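Local coordinates for protein predicted component of a thermophile-specific DNA repair system, contains a RAMP domain (Methanopyrus kandleri, PDB 4N0L) that binds RNA and, as the Csm3 protein of a type III-A CRISPR system, probably holds crRNA and may act as an endonuclease, at residues Gly5-Leu10 with Cys276-Gly281; Ala288-Pro293 with Tyr316-Arg321; Thr18-Gly23 with Glu216-Gly221; Ile14-Gly19 with Gly266-Arg271. One frame throughout, in Å; residues are numbered along the deposited sequence.

Contact 1 of 4, residues Gly5-Leu10 with Cys276-Gly281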
loop_
_atom_site.group_PDB
_atom_site.type_symbol
_atom_site.label_atom_id
_atom_site.label_comp_id
_atom_site.label_asym_id
_atom_site.label_seq_id
_atom_site.Cartn_x
_atom_site.Cartn_y
_atom_site.Cartn_z
ATOM N N GLY A 5 0.913 -18.344 7.320
ATOM C CA GLY A 5 0.460 -17.818 6.049
ATOM C C GLY A 5 -0.982 -17.361 6.109
ATOM O O GLY A 5 -1.490 -17.019 7.174
ATOM N N GLY A 6 -1.644 -17.357 4.959
ATOM C CA GLY A 6 -3.001 -16.856 4.864
ATOM C C GLY A 6 -3.023 -15.343 4.757
ATOM O O GLY A 6 -1.994 -14.721 4.486
ATOM N N THR A 7 -4.183 -14.739 4.998
ATOM C CA THR A 7 -4.383 -13.342 4.625
ATOM C C THR A 7 -5.220 -12.509 5.592
ATOM O O THR A 7 -6.054 -13.026 6.335
ATOM C CB THR A 7 -5.065 -13.238 3.245
ATOM O OG1 THR A 7 -6.280 -13.997 3.260
ATOM C CG2 THR A 7 -4.166 -13.774 2.140
ATOM N N ILE A 8 -4.977 -11.202 5.562
ATOM C CA ILE A 8 -5.865 -10.226 6.182
ATOM C C ILE A 8 -6.357 -9.292 5.088
ATOM O O ILE A 8 -5.553 -8.668 4.396
ATOM C CB ILE A 8 -5.176 -9.396 7.273
ATOM C CG1 ILE A 8 -4.725 -10.279 8.436
ATOM C CG2 ILE A 8 -6.112 -8.305 7.775
ATOM C CD1 ILE A 8 -3.842 -9.551 9.422
ATOM N N THR A 9 -7.672 -9.200 4.926
ATOM C CA THR A 9 -8.244 -8.387 3.860
ATOM C C THR A 9 -8.967 -7.153 4.381
ATOM O O THR A 9 -9.926 -7.259 5.147
ATOM C CB THR A 9 -9.225 -9.199 3.005
ATOM O OG1 THR A 9 -8.546 -10.326 2.437
ATOM C CG2 THR A 9 -9.789 -8.341 1.887
ATOM N N LEU A 10 -8.502 -5.982 3.957
ATOM C CA LEU A 10 -9.187 -4.730 4.258
ATOM C C LEU A 10 -10.336 -4.556 3.279
ATOM O O LEU A 10 -10.136 -4.634 2.066
ATOM C CB LEU A 10 -8.233 -3.528 4.176
ATOM C CG LEU A 10 -7.106 -3.306 5.198
ATOM C CD1 LEU A 10 -6.152 -4.493 5.321
ATOM C CD2 LEU A 10 -6.333 -2.034 4.863
ATOM N N CYS A 276 -10.579 -8.591 7.523
ATOM C CA CYS A 276 -11.039 -9.970 7.407
ATOM C C CYS A 276 -9.878 -10.949 7.289
ATOM O O CYS A 276 -9.127 -10.925 6.314
ATOM C CB CYS A 276 -11.975 -10.111 6.205
ATOM S SG CYS A 276 -13.349 -8.925 6.193
ATOM N N ALA A 277 -9.739 -11.813 8.290
ATOM C CA ALA A 277 -8.565 -12.672 8.408
ATOM C C ALA A 277 -8.855 -14.142 8.107
ATOM O O ALA A 277 -9.879 -14.687 8.523
ATOM C CB ALA A 277 -7.970 -12.541 9.796
ATOM N N ARG A 278 -7.945 -14.771 7.370
ATOM C CA ARG A 278 -7.979 -16.215 7.157
ATOM C C ARG A 278 -6.588 -16.809 7.349
ATOM O O ARG A 278 -5.658 -16.475 6.616
ATOM C CB ARG A 278 -8.519 -16.559 5.763
ATOM C CG ARG A 278 -9.968 -16.153 5.559
ATOM C CD ARG A 278 -10.503 -16.549 4.191
ATOM N NE ARG A 278 -9.980 -15.730 3.102
ATOM C CZ ARG A 278 -10.624 -15.524 1.957
ATOM N NH1 ARG A 278 -11.818 -16.067 1.761
ATOM N NH2 ARG A 278 -10.080 -14.770 1.010
ATOM N N SER A 279 -6.448 -17.671 8.351
ATOM C CA SER A 279 -5.180 -18.348 8.612
ATOM C C SER A 279 -5.085 -19.636 7.804
ATOM O O SER A 279 -6.102 -20.172 7.364
ATOM C CB SER A 279 -5.015 -18.650 10.102
ATOM O OG SER A 279 -5.778 -19.784 10.481
ATOM N N THR A 280 -3.861 -20.120 7.607
ATOM C CA THR A 280 -3.622 -21.343 6.844
ATOM C C THR A 280 -4.370 -22.534 7.443
ATOM O O THR A 280 -4.994 -23.314 6.722
ATOM C CB THR A 280 -2.115 -21.677 6.782
ATOM O OG1 THR A 280 -1.400 -20.586 6.185
ATOM C CG2 THR A 280 -1.874 -22.946 5.972
ATOM N N GLY A 281 -4.308 -22.653 8.766
ATOM C CA GLY A 281 -5.013 -23.693 9.494
ATOM C C GLY A 281 -6.508 -23.730 9.236
ATOM O O GLY A 281 -7.103 -24.803 9.128
HETATM O O HOH W 1 -8.410 -12.561 4.250
HETATM O O HOH W 2 -7.475 -14.836 0.462
#

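Contact 2 of 4, residues Ala288-Pro293 with Tyr316-Arg321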
loop_
_atom_site.group_PDB
_atom_site.type_symbol
_atom_site.label_atom_id
_atom_site.label_comp_id
_atom_site.label_asym_id
_atom_site.label_seq_id
_atom_site.Cartn_x
_atom_site.Cartn_y
_atom_site.Cartn_z
ATOM N N ALA A 288 -15.911 -23.052 10.359
ATOM C CA ALA A 288 -15.844 -22.118 11.478
ATOM C C ALA A 288 -15.752 -20.697 10.931
ATOM O O ALA A 288 -14.775 -19.986 11.161
ATOM C CB ALA A 288 -14.656 -22.428 12.368
ATOM N N GLY A 289 -16.794 -20.293 10.213
ATOM C CA GLY A 289 -16.746 -19.102 9.394
ATOM C C GLY A 289 -17.488 -17.880 9.881
ATOM O O GLY A 289 -18.625 -17.967 10.341
ATOM N N GLU A 290 -16.830 -16.733 9.782
ATOM C CA GLU A 290 -17.491 -15.454 9.971
ATOM C C GLU A 290 -17.639 -14.839 8.587
ATOM O O GLU A 290 -16.656 -14.712 7.859
ATOM C CB GLU A 290 -16.706 -14.536 10.911
ATOM C CG GLU A 290 -16.207 -15.208 12.179
ATOM C CD GLU A 290 -15.857 -14.212 13.269
ATOM O OE1 GLU A 290 -15.613 -14.643 14.414
ATOM O OE2 GLU A 290 -15.829 -12.996 12.981
ATOM N N GLY A 291 -18.860 -14.475 8.213
ATOM C CA GLY A 291 -19.086 -13.912 6.896
ATOM C C GLY A 291 -19.044 -12.396 6.874
ATOM O O GLY A 291 -19.364 -11.736 7.865
ATOM N N PHE A 292 -18.638 -11.849 5.732
ATOM C CA PHE A 292 -18.617 -10.408 5.525
ATOM C C PHE A 292 -18.560 -10.079 4.038
ATOM O O PHE A 292 -17.796 -10.693 3.292
ATOM C CB PHE A 292 -17.425 -9.768 6.246
ATOM C CG PHE A 292 -17.441 -8.265 6.223
ATOM C CD1 PHE A 292 -18.170 -7.554 7.165
ATOM C CD2 PHE A 292 -16.735 -7.563 5.260
ATOM C CE1 PHE A 292 -18.195 -6.169 7.147
ATOM C CE2 PHE A 292 -16.756 -6.179 5.237
ATOM C CZ PHE A 292 -17.489 -5.481 6.181
ATOM N N PRO A 293 -19.372 -9.102 3.602
ATOM C CA PRO A 293 -20.362 -8.434 4.449
ATOM C C PRO A 293 -21.693 -9.180 4.489
ATOM O O PRO A 293 -22.191 -9.615 3.449
ATOM C CB PRO A 293 -20.523 -7.072 3.775
ATOM C CG PRO A 293 -20.307 -7.368 2.331
ATOM C CD PRO A 293 -19.264 -8.463 2.278
ATOM N N TYR A 316 -14.629 -16.034 6.213
ATOM C CA TYR A 316 -13.338 -15.801 6.837
ATOM C C TYR A 316 -13.255 -16.552 8.157
ATOM O O TYR A 316 -14.250 -17.101 8.630
ATOM C CB TYR A 316 -13.107 -14.306 7.060
ATOM C CG TYR A 316 -13.180 -13.482 5.796
ATOM C CD1 TYR A 316 -12.075 -13.351 4.964
ATOM C CD2 TYR A 316 -14.351 -12.825 5.439
ATOM C CE1 TYR A 316 -12.136 -12.596 3.807
ATOM C CE2 TYR A 316 -14.422 -12.067 4.286
ATOM C CZ TYR A 316 -13.311 -11.955 3.474
ATOM O OH TYR A 316 -13.379 -11.201 2.327
ATOM N N GLU A 317 -12.069 -16.573 8.753
ATOM C CA GLU A 317 -11.902 -17.181 10.063
ATOM C C GLU A 317 -12.369 -16.213 11.137
ATOM O O GLU A 317 -13.158 -16.568 12.011
ATOM C CB GLU A 317 -10.446 -17.579 10.296
ATOM C CG GLU A 317 -10.189 -18.225 11.645
ATOM C CD GLU A 317 -8.751 -18.668 11.809
ATOM O OE1 GLU A 317 -8.379 -19.079 12.928
ATOM O OE2 GLU A 317 -7.993 -18.608 10.817
ATOM N N ILE A 318 -11.878 -14.982 11.056
ATOM C CA ILE A 318 -12.238 -13.938 12.004
ATOM C C ILE A 318 -12.432 -12.616 11.271
ATOM O O ILE A 318 -11.594 -12.217 10.464
ATOM C CB ILE A 318 -11.170 -13.777 13.103
ATOM C CG1 ILE A 318 -11.202 -14.978 14.051
ATOM C CG2 ILE A 318 -11.385 -12.490 13.880
ATOM C CD1 ILE A 318 -10.160 -14.928 15.145
ATOM N N VAL A 319 -13.545 -11.948 11.551
ATOM C CA VAL A 319 -13.832 -10.647 10.960
ATOM C C VAL A 319 -13.808 -9.561 12.028
ATOM O O VAL A 319 -14.592 -9.599 12.977
ATOM C CB VAL A 319 -15.203 -10.634 10.252
ATOM C CG1 VAL A 319 -15.582 -9.217 9.838
ATOM C CG2 VAL A 319 -15.192 -11.566 9.047
ATOM N N ILE A 320 -12.898 -8.604 11.879
ATOM C CA ILE A 320 -12.836 -7.469 12.793
ATOM C C ILE A 320 -13.534 -6.267 12.171
ATOM O O ILE A 320 -13.029 -5.671 11.219
ATOM C CB ILE A 320 -11.386 -7.077 13.135
ATOM C CG1 ILE A 320 -10.581 -8.299 13.582
ATOM C CG2 ILE A 320 -11.371 -5.984 14.199
ATOM C CD1 ILE A 320 -11.131 -8.970 14.817
ATOM N N ARG A 321 -14.690 -5.907 12.717
ATOM C CA ARG A 321 -15.476 -4.800 12.188
ATOM C C ARG A 321 -15.160 -3.514 12.930
ATOM O O ARG A 321 -14.787 -3.542 14.103
ATOM C CB ARG A 321 -16.974 -5.096 12.293
ATOM C CG ARG A 321 -17.444 -6.273 11.461
ATOM C CD ARG A 321 -18.836 -6.723 11.881
ATOM N NE ARG A 321 -19.412 -7.644 10.907
ATOM C CZ ARG A 321 -19.234 -8.960 10.931
ATOM N NH1 ARG A 321 -19.791 -9.728 10.004
ATOM N NH2 ARG A 321 -18.488 -9.507 11.880
HETATM O O HOH W 3 -15.487 -9.604 1.649
#

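Contact 3 of 4, residues Thr18-Gly23 with Glu216-Gly221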
loop_
_atom_site.group_PDB
_atom_site.type_symbol
_atom_site.label_atom_id
_atom_site.label_comp_id
_atom_site.label_asym_id
_atom_site.label_seq_id
_atom_site.Cartn_x
_atom_site.Cartn_y
_atom_site.Cartn_z
ATOM N N THR A 18 -12.482 15.377 -3.568
ATOM C CA THR A 18 -12.492 16.288 -4.706
ATOM C C THR A 18 -12.769 15.517 -5.986
ATOM O O THR A 18 -12.455 14.331 -6.084
ATOM C CB THR A 18 -11.154 17.048 -4.858
ATOM O OG1 THR A 18 -10.082 16.111 -5.035
ATOM C CG2 THR A 18 -10.878 17.908 -3.634
ATOM N N GLY A 19 -13.351 16.189 -6.971
ATOM C CA GLY A 19 -13.548 15.576 -8.269
ATOM C C GLY A 19 -12.244 15.564 -9.040
ATOM O O GLY A 19 -11.319 16.304 -8.708
ATOM N N THR A 20 -12.160 14.724 -10.067
ATOM C CA THR A 20 -10.948 14.643 -10.879
ATOM C C THR A 20 -11.251 14.525 -12.364
ATOM O O THR A 20 -12.349 14.133 -12.760
ATOM C CB THR A 20 -10.054 13.432 -10.491
ATOM O OG1 THR A 20 -10.733 12.210 -10.810
ATOM C CG2 THR A 20 -9.698 13.447 -9.012
ATOM N N ARG A 21 -10.263 14.873 -13.181
ATOM C CA ARG A 21 -10.282 14.543 -14.601
ATOM C C ARG A 21 -10.093 13.038 -14.778
ATOM O O ARG A 21 -9.746 12.334 -13.830
ATOM C CB ARG A 21 -9.191 15.323 -15.345
ATOM C CG ARG A 21 -7.797 14.704 -15.222
ATOM C CD ARG A 21 -6.800 15.224 -16.261
ATOM N NE ARG A 21 -7.265 15.061 -17.636
ATOM C CZ ARG A 21 -7.770 16.036 -18.384
ATOM N NH1 ARG A 21 -7.884 17.264 -17.896
ATOM N NH2 ARG A 21 -8.164 15.782 -19.625
ATOM N N ILE A 22 -10.340 12.547 -15.987
ATOM C CA ILE A 22 -10.130 11.137 -16.291
ATOM C C ILE A 22 -8.919 10.965 -17.200
ATOM O O ILE A 22 -8.922 11.427 -18.343
ATOM C CB ILE A 22 -11.367 10.507 -16.953
ATOM C CG1 ILE A 22 -12.572 10.600 -16.015
ATOM C CG2 ILE A 22 -11.094 9.055 -17.317
ATOM C CD1 ILE A 22 -13.869 10.126 -16.635
ATOM N N GLY A 23 -7.879 10.309 -16.690
ATOM C CA GLY A 23 -6.671 10.109 -17.467
ATOM C C GLY A 23 -5.800 11.348 -17.390
ATOM O O GLY A 23 -5.994 12.191 -16.513
ATOM N N GLU A 216 -15.199 14.478 -19.779
ATOM C CA GLU A 216 -15.956 14.000 -18.628
ATOM C C GLU A 216 -15.055 13.870 -17.409
ATOM O O GLU A 216 -13.867 13.576 -17.524
ATOM C CB GLU A 216 -16.624 12.659 -18.930
ATOM C CG GLU A 216 -17.813 12.752 -19.867
ATOM C CD GLU A 216 -18.497 11.420 -20.091
ATOM O OE1 GLU A 216 -17.989 10.409 -19.572
ATOM O OE2 GLU A 216 -19.516 11.375 -20.816
ATOM N N ARG A 217 -15.650 14.063 -16.240
ATOM C CA ARG A 217 -14.929 14.094 -14.978
ATOM C C ARG A 217 -15.558 13.139 -13.974
ATOM O O ARG A 217 -16.690 12.695 -14.158
ATOM C CB ARG A 217 -14.931 15.513 -14.426
ATOM C CG ARG A 217 -14.109 16.481 -15.239
ATOM C CD ARG A 217 -14.169 17.855 -14.622
ATOM N NE ARG A 217 -13.534 17.892 -13.313
ATOM C CZ ARG A 217 -12.224 18.008 -13.135
ATOM N NH1 ARG A 217 -11.421 18.081 -14.188
ATOM N NH2 ARG A 217 -11.720 18.042 -11.911
ATOM N N VAL A 218 -14.816 12.810 -12.925
ATOM C CA VAL A 218 -15.364 12.013 -11.834
ATOM C C VAL A 218 -15.814 12.957 -10.721
ATOM O O VAL A 218 -14.989 13.645 -10.128
ATOM C CB VAL A 218 -14.332 11.011 -11.286
ATOM C CG1 VAL A 218 -14.963 10.128 -10.225
ATOM C CG2 VAL A 218 -13.773 10.168 -12.414
ATOM N N PRO A 219 -17.127 13.003 -10.444
ATOM C CA PRO A 219 -17.664 13.953 -9.459
ATOM C C PRO A 219 -17.147 13.711 -8.048
ATOM O O PRO A 219 -16.824 12.580 -7.686
ATOM C CB PRO A 219 -19.177 13.714 -9.517
ATOM C CG PRO A 219 -19.418 13.021 -10.813
ATOM C CD PRO A 219 -18.189 12.219 -11.096
ATOM N N LYS A 220 -17.065 14.780 -7.265
ATOM C CA LYS A 220 -16.733 14.678 -5.851
ATOM C C LYS A 220 -17.801 13.844 -5.145
ATOM O O LYS A 220 -18.984 13.958 -5.456
ATOM C CB LYS A 220 -16.617 16.076 -5.235
ATOM C CG LYS A 220 -16.893 16.159 -3.751
ATOM C CD LYS A 220 -16.824 17.595 -3.270
ATOM C CE LYS A 220 -17.196 17.698 -1.804
ATOM N NZ LYS A 220 -16.894 19.046 -1.249
ATOM N N GLY A 221 -17.384 12.991 -4.215
ATOM C CA GLY A 221 -18.312 12.120 -3.518
ATOM C C GLY A 221 -18.415 10.741 -4.143
ATOM O O GLY A 221 -19.065 9.849 -3.593
#

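Contact 4 of 4, residues Ile14-Gly19 with Gly266-Arg271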
loop_
_atom_site.group_PDB
_atom_site.type_symbol
_atom_site.label_atom_id
_atom_site.label_comp_id
_atom_site.label_asym_id
_atom_site.label_seq_id
_atom_site.Cartn_x
_atom_site.Cartn_y
_atom_site.Cartn_z
ATOM N N ILE A 14 -13.230 3.715 -1.331
ATOM C CA ILE A 14 -12.546 4.989 -1.455
ATOM C C ILE A 14 -13.548 6.078 -1.816
ATOM O O ILE A 14 -14.248 5.968 -2.820
ATOM C CB ILE A 14 -11.445 4.946 -2.530
ATOM C CG1 ILE A 14 -10.455 3.813 -2.248
ATOM C CG2 ILE A 14 -10.739 6.296 -2.627
ATOM C CD1 ILE A 14 -9.525 3.523 -3.406
ATOM N N ARG A 15 -13.632 7.117 -0.994
ATOM C CA ARG A 15 -14.445 8.278 -1.335
ATOM C C ARG A 15 -13.562 9.434 -1.775
ATOM O O ARG A 15 -12.588 9.764 -1.104
ATOM C CB ARG A 15 -15.316 8.718 -0.158
ATOM C CG ARG A 15 -16.192 9.919 -0.499
ATOM C CD ARG A 15 -16.996 10.416 0.686
ATOM N NE ARG A 15 -17.745 11.621 0.340
ATOM C CZ ARG A 15 -17.272 12.856 0.473
ATOM N NH1 ARG A 15 -16.052 13.053 0.952
ATOM N NH2 ARG A 15 -18.020 13.894 0.128
ATOM N N LEU A 16 -13.891 10.035 -2.914
ATOM C CA LEU A 16 -13.187 11.231 -3.363
ATOM C C LEU A 16 -13.720 12.477 -2.663
ATOM O O LEU A 16 -14.918 12.748 -2.699
ATOM C CB LEU A 16 -13.309 11.395 -4.880
ATOM C CG LEU A 16 -12.559 10.378 -5.739
ATOM C CD1 LEU A 16 -13.285 10.160 -7.050
ATOM C CD2 LEU A 16 -11.130 10.836 -5.990
ATOM N N ARG A 17 -12.827 13.233 -2.029
ATOM C CA ARG A 17 -13.202 14.507 -1.424
ATOM C C ARG A 17 -13.218 15.600 -2.483
ATOM O O ARG A 17 -13.871 16.628 -2.317
ATOM C CB ARG A 17 -12.253 14.883 -0.282
ATOM C CG ARG A 17 -12.035 13.785 0.742
ATOM C CD ARG A 17 -11.627 14.349 2.099
ATOM N NE ARG A 17 -10.270 14.890 2.097
ATOM C CZ ARG A 17 -9.971 16.165 1.869
ATOM N NH1 ARG A 17 -10.936 17.044 1.632
ATOM N NH2 ARG A 17 -8.706 16.565 1.886
ATOM N N THR A 18 -12.482 15.377 -3.568
ATOM C CA THR A 18 -12.492 16.288 -4.706
ATOM C C THR A 18 -12.769 15.517 -5.986
ATOM O O THR A 18 -12.455 14.331 -6.084
ATOM C CB THR A 18 -11.154 17.048 -4.858
ATOM O OG1 THR A 18 -10.082 16.111 -5.035
ATOM C CG2 THR A 18 -10.878 17.908 -3.634
ATOM N N GLY A 19 -13.351 16.189 -6.971
ATOM C CA GLY A 19 -13.548 15.576 -8.269
ATOM C C GLY A 19 -12.244 15.564 -9.040
ATOM O O GLY A 19 -11.319 16.304 -8.708
ATOM N N GLY A 266 -6.365 14.625 -6.461
ATOM C CA GLY A 266 -7.294 13.554 -6.147
ATOM C C GLY A 266 -7.341 13.248 -4.663
ATOM O O GLY A 266 -6.736 12.282 -4.199
ATOM N N ARG A 267 -8.069 14.070 -3.918
ATOM C CA ARG A 267 -8.178 13.901 -2.475
ATOM C C ARG A 267 -9.133 12.749 -2.171
ATOM O O ARG A 267 -10.221 12.675 -2.742
ATOM C CB ARG A 267 -8.671 15.194 -1.814
ATOM C CG ARG A 267 -7.857 16.442 -2.167
ATOM C CD ARG A 267 -6.401 16.345 -1.725
ATOM N NE ARG A 267 -5.591 17.424 -2.288
ATOM C CZ ARG A 267 -4.301 17.613 -2.027
ATOM N NH1 ARG A 267 -3.660 16.799 -1.200
ATOM N NH2 ARG A 267 -3.650 18.623 -2.591
ATOM N N VAL A 268 -8.730 11.845 -1.283
ATOM C CA VAL A 268 -9.527 10.646 -1.035
ATOM C C VAL A 268 -9.636 10.274 0.436
ATOM O O VAL A 268 -8.820 10.679 1.265
ATOM C CB VAL A 268 -8.959 9.407 -1.782
ATOM C CG1 VAL A 268 -9.000 9.605 -3.293
ATOM C CG2 VAL A 268 -7.548 9.079 -1.295
ATOM N N GLU A 269 -10.666 9.494 0.742
ATOM C CA GLU A 269 -10.843 8.901 2.058
ATOM C C GLU A 269 -10.871 7.391 1.903
ATOM O O GLU A 269 -11.575 6.869 1.037
ATOM C CB GLU A 269 -12.145 9.367 2.705
ATOM C CG GLU A 269 -12.275 10.860 2.922
ATOM C CD GLU A 269 -13.704 11.262 3.257
ATOM O OE1 GLU A 269 -14.553 10.357 3.418
ATOM O OE2 GLU A 269 -13.982 12.476 3.351
ATOM N N PHE A 270 -10.118 6.683 2.734
ATOM C CA PHE A 270 -10.231 5.232 2.775
ATOM C C PHE A 270 -11.166 4.816 3.900
ATOM O O PHE A 270 -10.775 4.778 5.066
ATOM C CB PHE A 270 -8.857 4.580 2.948
ATOM C CG PHE A 270 -7.928 4.819 1.793
ATOM C CD1 PHE A 270 -7.004 5.852 1.828
ATOM C CD2 PHE A 270 -7.988 4.015 0.664
ATOM C CE1 PHE A 270 -6.152 6.075 0.763
ATOM C CE2 PHE A 270 -7.139 4.232 -0.407
ATOM C CZ PHE A 270 -6.219 5.264 -0.358
ATOM N N ARG A 271 -12.402 4.486 3.542
ATOM C CA ARG A 271 -13.395 4.100 4.532
ATOM C C ARG A 271 -13.358 2.588 4.683
ATOM O O ARG A 271 -13.897 1.854 3.857
ATOM C CB ARG A 271 -14.789 4.579 4.122
ATOM C CG ARG A 271 -14.937 6.094 4.137
ATOM C CD ARG A 271 -16.285 6.548 3.602
ATOM N NE ARG A 271 -16.445 7.996 3.721
ATOM C CZ ARG A 271 -17.599 8.610 3.960
ATOM N NH1 ARG A 271 -18.718 7.909 4.093
ATOM N NH2 ARG A 271 -17.638 9.934 4.054
HETATM O O HOH W 4 -15.297 14.762 2.525
#

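Contact 1 of 4, residues Gly5-Leu10 with Cys276-Gly281
Strand 7-10 runs antiparallel to strand 276-278, the axes of the two short strands 4.5 Å apart at closest and 164° between their directions. Thr-7/Arg-278 and Thr-9/Cys-276 are hydrogen-bonded pairs, with Ile-8 and Ala-277 as the non-hydrogen-bonded pair between them. The shortest of the four backbone bonds joins Thr-9 N to Cys-276 O at 2.6 Å. Just before the ladder, Gly-6 CA makes a CA-H...O contact of 3.2 Å with Arg-278 O.

On one face the side chains of Thr-7 and Arg-278 run out alongside each other in the same direction. A bend at chi3 (-73°) sets Arg-278 NE 4.1 Å from Thr-7 OG1, which sits at the guanidinium edge without bonding to it. Water does the joining: one molecule accepts from Arg-278 NH2 at 2.7 Å and also meets Thr-7 OG1. A second is bonded to both threonine hydroxyls, 2.8 Å from Thr-7 OG1, and donates to Cys-276 O. The other face is apolar, Ile-8 CG1 touching Ala-277 CB at 4.2 Å.

Arg-278 NH1 is bonded to Arg-315 O, while Cys-276 and Arg-278 pack on Tyr-316. These are adjacent strands of the RRM-like sheet: strand 223-231 flanks 7-16, strand 318-321 flanks 268-278, and Ile-8 rests on Leu-238 of helix 238-255.

Contact 2 of 4, residues Ala288-Pro293 with Tyr316-Arg321
Glu-290 spends its carboxylate on a backbone N-H: Val-319 N donates to Glu-290 OE2 at 2.9 Å, coming in from above the carboxylate plane, 59° out of it. Nearer its root, Glu-290 CG lies 3.3 Å from Glu-317 O and Glu-290 CB touches Val-319 CG2. Further back, Glu-290 and Tyr-316 form an antiparallel hydrogen-bonded pair, Glu-290 N reaching Tyr-316 O at 2.8 Å and Tyr-316 N bonding Glu-290 O in return. Directly after this pair comes a classic beta bulge, where Glu-317 and Ile-318 both face Ala-277; past it the chain becomes the edge strand 318-321 of the RRM-like sheet, while 290-292 pairs with 314-316 as a separate two-stranded ribbon. Phe-292 puts its CG anti to the backbone N (chi1 -173°) and crosses Val-319 at about a right angle, Phe-292 CB meeting Val-319 CG2 at 4.0 Å. Pro-293 CB sits over the centre of one face of the phenyl ring. At the ring edge Arg-321 NH1 comes 3.9 Å from Phe-292 CD1, the guanidinium turned 72° from the ring plane. Arg-321 NE forms a salt bridge with Asp-297, and one water links Tyr-316 OH to Phe-292 O.

Contact 3 of 4, residues Thr18-Gly23 with Glu216-Gly221
Thr-20 and Val-218 pair across a short, weakly bonded antiparallel ribbon, a two-stranded addition beside the main RRM-like sheet. Val-218 N bonds Thr-20 O at 2.8 Å, and Thr-20 N returns a bond to Val-218 O. Arg-217 shows how the two chains lie on each other. Its CB begins 3.4 Å from Thr-20 O, and CG stays near the same oxygen. The chain then bends at chi3 (66°), which brings NE back to 4.0 Å from Thr-20 O. From there the guanidinium spreads over the peptide bond between Thr-20 and Arg-21: CZ lies 3.7 Å from Thr-20 C, NH1 reaches Arg-21 N and Arg-21 CB, and NH2 comes 3.6 Å from Thr-20 C. Thr-20 C and Arg-21 N thus both lie over one guanidinium face, each offset toward its rim, in a packing contact of planar group on peptide.

The face carrying Thr-20 and Val-218 is the buried one. Their side chains point the same way, and Ile-22 crosses Val-218 at about a right angle, Ile-22 CG1 being 3.8 Å from Val-218 CG2. Phe-188 of helix 181-191 and Pro-47 also pack on Val-218, while Arg-21 N bonds Tyr-265 OH. Within its own segment, Thr-20 OG1 donates to Arg-21 O at 3.2 Å.

Contact 4 of 4, residues Ile14-Gly19 with Gly266-Arg271
Ile-14, Leu-16, Val-268 and Phe-270 make up the close, wholly apolar face of strands 7-16 and 268-278, antiparallel neighbours in the RRM-like sheet. Ile-14 CG2 meets Val-268 CB at 3.7 Å, and Leu-16 CD2 comes equally near Val-268 CG1. Alongside, Ile-14 CG1 touches Phe-270 CE2 at 3.8 Å.

The opposite face is polar and partly open to solvent. Here Glu-269 is shared by two arginines: Arg-271 grips OE1 side-on, its NE at 3.0 Å from Glu-269 OE1 and its NH2 on the same oxygen by the syn lone pair. Arg-15, extended with CG anti to the backbone N (chi1 -179°), forms a salt bridge from NH1 to Glu-269 OE2 at 3.2 Å. A water donates to that oxygen too. Arg-15 CD lies over a face of the Arg-271 guanidinium, and Glu-269, paired with both, probably offsets the like charges. Farther out, exposed Arg-17 lays its guanidinium over Arg-267 CB, and Arg-267 N donates to Thr-18 OG1 at 3.1 Å.

Arg-271 NH1 has a second acid in Glu-304. Beneath the apolar face, Val-252 and Leu-249 of helix 238-255 pack on Val-268 and Phe-270, while strand 223-231 flanks 7-16 and presents Leu-226 to Ile-14.

Overall arrangement
From the N terminus, strand 7-16 supplies one side of both contact 1 and contact 4, and strand 268-278 the other. Contact 1 closes the outer loop, with contact 4 nested inside it at the far end of the same strand pair, their centres about 27 Å apart. After strand 7-16, contact 3, sharing Thr-18 and Gly-19 with contact 4, closes on 216-221, also inside the loop of contact 1; contacts 3 and 4 touch where Gly-221 N bonds Leu-16 O. Contact 2 comes last, a short loop in series after contact 1. It rests on contact 1 through 316-318, so the central strand pair carries the small 20-21/217-218 ribbon toward one end and the 290-292/314-316 ribbon toward the other.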